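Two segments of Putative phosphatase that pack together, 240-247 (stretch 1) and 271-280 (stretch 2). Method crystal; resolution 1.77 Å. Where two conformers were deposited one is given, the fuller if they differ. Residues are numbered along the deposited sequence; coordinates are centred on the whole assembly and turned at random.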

# COMPACT_ATOMS: atom_id res chain seq x y z
N ILE A 240 -46.18 2.10 -14.23
CA ILE A 240 -45.28 3.06 -13.58
C ILE A 240 -46.09 3.95 -12.63
O ILE A 240 -47.15 4.45 -13.01
CB ILE A 240 -44.48 3.90 -14.62
CG1 ILE A 240 -43.62 4.96 -13.92
CG2 ILE A 240 -45.40 4.57 -15.64
CD1 ILE A 240 -42.61 5.62 -14.84
N GLN A 241 -45.62 4.09 -11.39
CA GLN A 241 -46.30 4.89 -10.38
C GLN A 241 -45.33 5.83 -9.65
O GLN A 241 -44.15 5.49 -9.44
CB GLN A 241 -46.98 3.98 -9.35
CG GLN A 241 -47.99 2.98 -9.92
CD GLN A 241 -49.20 3.64 -10.55
OE1 GLN A 241 -49.54 4.78 -10.22
NE2 GLN A 241 -49.86 2.93 -11.46
N LEU A 242 -45.84 7.00 -9.27
CA LEU A 242 -45.09 7.98 -8.50
C LEU A 242 -45.12 7.53 -7.05
O LEU A 242 -46.19 7.31 -6.50
CB LEU A 242 -45.72 9.37 -8.64
CG LEU A 242 -45.08 10.53 -7.88
CD1 LEU A 242 -43.64 10.77 -8.35
CD2 LEU A 242 -45.93 11.80 -8.00
N ILE A 243 -43.94 7.37 -6.44
CA ILE A 243 -43.89 6.89 -5.06
C ILE A 243 -43.42 7.96 -4.05
O ILE A 243 -43.71 7.85 -2.85
CB ILE A 243 -43.02 5.61 -4.96
CG1 ILE A 243 -43.35 4.82 -3.69
CG2 ILE A 243 -41.53 5.94 -5.02
CD1 ILE A 243 -42.62 3.50 -3.59
N ALA A 244 -42.70 8.98 -4.51
CA ALA A 244 -42.24 10.07 -3.64
C ALA A 244 -42.04 11.36 -4.42
O ALA A 244 -41.51 11.35 -5.54
CB ALA A 244 -40.95 9.67 -2.91
N ALA A 245 -42.48 12.46 -3.83
CA ALA A 245 -42.34 13.78 -4.43
C ALA A 245 -41.97 14.85 -3.40
O ALA A 245 -42.75 15.10 -2.47
CB ALA A 245 -43.65 14.19 -5.12
N TYR A 246 -40.78 15.42 -3.55
CA TYR A 246 -40.36 16.59 -2.77
C TYR A 246 -39.80 17.59 -3.79
O TYR A 246 -40.51 18.50 -4.21
CB TYR A 246 -39.39 16.25 -1.64
CG TYR A 246 -39.04 17.48 -0.83
CD1 TYR A 246 -40.00 18.08 -0.01
CD2 TYR A 246 -37.79 18.07 -0.92
CE1 TYR A 246 -39.71 19.23 0.72
CE2 TYR A 246 -37.49 19.23 -0.18
CZ TYR A 246 -38.46 19.80 0.63
OH TYR A 246 -38.19 20.94 1.36
N LYS A 247 -38.54 17.40 -4.18
CA LYS A 247 -37.88 18.17 -5.23
C LYS A 247 -36.38 17.90 -5.23
O LYS A 247 -35.82 17.48 -4.21
CB LYS A 247 -38.08 19.69 -5.11
CG LYS A 247 -37.52 20.31 -3.85
CD LYS A 247 -37.71 21.83 -3.85
CE LYS A 247 -37.27 22.43 -2.55
NZ LYS A 247 -37.43 23.92 -2.51
N VAL A 271 -31.96 13.59 3.88
CA VAL A 271 -32.02 12.16 3.59
C VAL A 271 -33.35 11.67 4.15
O VAL A 271 -33.64 11.84 5.34
CB VAL A 271 -30.83 11.36 4.18
CG1 VAL A 271 -31.08 9.85 4.05
CG2 VAL A 271 -29.53 11.74 3.47
N PHE A 272 -34.18 11.09 3.26
CA PHE A 272 -35.49 10.56 3.61
C PHE A 272 -35.49 9.04 3.57
O PHE A 272 -34.80 8.44 2.74
CB PHE A 272 -36.57 11.05 2.63
CG PHE A 272 -36.74 12.54 2.59
CD1 PHE A 272 -37.41 13.20 3.60
CD2 PHE A 272 -36.27 13.27 1.51
CE1 PHE A 272 -37.57 14.57 3.56
CE2 PHE A 272 -36.43 14.65 1.46
CZ PHE A 272 -37.08 15.30 2.49
N ARG A 273 -36.28 8.42 4.45
CA ARG A 273 -36.41 6.97 4.56
C ARG A 273 -37.86 6.54 4.36
O ARG A 273 -38.75 6.99 5.09
CB ARG A 273 -35.98 6.52 5.96
CG ARG A 273 -35.98 5.01 6.21
CD ARG A 273 -35.75 4.71 7.69
NE ARG A 273 -35.59 3.29 8.00
CZ ARG A 273 -36.57 2.40 8.08
NH1 ARG A 273 -37.83 2.75 7.82
NH2 ARG A 273 -36.30 1.14 8.40
N LEU A 274 -38.09 5.66 3.38
CA LEU A 274 -39.41 5.11 3.11
C LEU A 274 -39.40 3.59 3.23
O LEU A 274 -38.55 2.90 2.65
CB LEU A 274 -39.88 5.49 1.70
CG LEU A 274 -41.20 4.86 1.24
CD1 LEU A 274 -42.36 5.27 2.16
CD2 LEU A 274 -41.48 5.23 -0.20
N ASP A 275 -40.34 3.07 4.02
CA ASP A 275 -40.52 1.63 4.14
C ASP A 275 -41.53 1.30 3.04
O ASP A 275 -42.69 1.72 3.11
CB ASP A 275 -41.05 1.26 5.53
CG ASP A 275 -41.15 -0.25 5.74
OD1 ASP A 275 -41.19 -1.03 4.76
OD2 ASP A 275 -41.24 -0.67 6.92
N LEU A 276 -41.09 0.58 2.01
CA LEU A 276 -41.97 0.23 0.89
C LEU A 276 -43.22 -0.57 1.31
O LEU A 276 -44.22 -0.56 0.58
CB LEU A 276 -41.21 -0.52 -0.23
CG LEU A 276 -40.07 0.24 -0.90
CD1 LEU A 276 -39.35 -0.64 -1.93
CD2 LEU A 276 -40.58 1.55 -1.53
N VAL A 277 -43.16 -1.27 2.44
CA VAL A 277 -44.33 -2.00 2.97
C VAL A 277 -45.52 -1.05 3.09
O VAL A 277 -46.66 -1.44 2.80
CB VAL A 277 -44.06 -2.67 4.34
CG1 VAL A 277 -45.36 -3.16 4.98
CG2 VAL A 277 -43.08 -3.82 4.20
N ASP A 278 -45.26 0.19 3.52
CA ASP A 278 -46.33 1.20 3.65
C ASP A 278 -47.02 1.44 2.31
O ASP A 278 -48.25 1.55 2.23
CB ASP A 278 -45.78 2.55 4.16
CG ASP A 278 -45.30 2.48 5.60
OD1 ASP A 278 -45.61 1.50 6.30
OD2 ASP A 278 -44.62 3.44 6.04
N TYR A 279 -46.22 1.50 1.25
CA TYR A 279 -46.72 1.71 -0.09
C TYR A 279 -47.56 0.54 -0.60
O TYR A 279 -48.70 0.74 -1.04
CB TYR A 279 -45.56 1.98 -1.06
CG TYR A 279 -46.01 2.00 -2.50
CD1 TYR A 279 -46.73 3.08 -2.99
CD2 TYR A 279 -45.74 0.93 -3.35
CE1 TYR A 279 -47.17 3.10 -4.29
CE2 TYR A 279 -46.17 0.95 -4.66
CZ TYR A 279 -46.88 2.03 -5.13
OH TYR A 279 -47.31 2.07 -6.42
N PHE A 280 -47.01 -0.67 -0.52
CA PHE A 280 -47.72 -1.85 -1.04
C PHE A 280 -48.96 -2.22 -0.24
O PHE A 280 -49.95 -2.66 -0.82
CB PHE A 280 -46.77 -3.04 -1.17
CG PHE A 280 -45.76 -2.86 -2.26
CD1 PHE A 280 -46.16 -2.86 -3.59
CD2 PHE A 280 -44.42 -2.71 -1.97
CE1 PHE A 280 -45.23 -2.69 -4.61
CE2 PHE A 280 -43.49 -2.55 -2.98
CZ PHE A 280 -43.90 -2.53 -4.30

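The two stretches meet through side chains alone. No hydrogen bond crosses between them, and the contact buries 302 Å² in total, counting both sides. The nearest CA atoms, those of Ile243 and Tyr279, are 7.7 Å apart, so side chains must fill the gap.

Ile243 is the centre of the contact. It has the largest covered area of any residue here. Its CA-to-CB bond points toward stretch 2. Both chi angles are t (-159° and 175°), which extends the chain through CG1 and carries CD1 far from the strand backbone. That one methyl reaches three residues. Ile243 CD1 lies 3.5 Å from Leu276 CD2, 4.0 Å from Leu274 CD2 and 3.9 Å from Tyr279 CG. Ile243 CD1 also sits over the face of the Tyr279 ring, 4.1 Å from the ring centroid and 20° off the normal, a CH-pi contact. Isoleucine suits the place: it is apolar, and its longer branch is long enough to reach the pocket. Two conformers were deposited for this residue; the description applies to the one given.

The partners converge from different parts of stretch 2. Leu274, at the end of the strand segment, points toward stretch 1 with chi1 t and chi2 p. Leu276 starts sideways, but its m, t conformation brings its end nearer. Tyr279 comes from the helix with chi1 t (172°), and its ring offers a face to Ile243 CD1. Its hydroxyl extends further, and Tyr279 OH lies 3.5 Å from Gln241 CB. Gln241 starts toward stretch 2, but chi1 and chi2 are both m and its end leads away. The polar amide therefore leaves the contact, and the CB methylene packs near the hydroxyl.

A second, looser contact joins Tyr246 and Phe272. Tyr246 has chi1 t and Phe272 has chi1 m; both CA-to-CB bonds point toward the other stretch. The Tyr246 and Phe272 ring centroids are 5.7 Å apart and the planes are at 55°, an oblique pair. The closest atoms are Tyr246 CD2 and Phe272 CE2, at 4.4 Å. The ring carbons provide an apolar surface, while Tyr246 OH is hydrogen-bonded elsewhere in the structure.

Asp275 makes no contact with stretch 1, but it caps the helix that carries Tyr279. With chi1 t and chi2 -20°, its carboxylate turns back to the helix start, and Asp275 OD1 accepts a hydrogen bond from Val277 N at 3.1 Å. Its short acidic side chain suits this capping position.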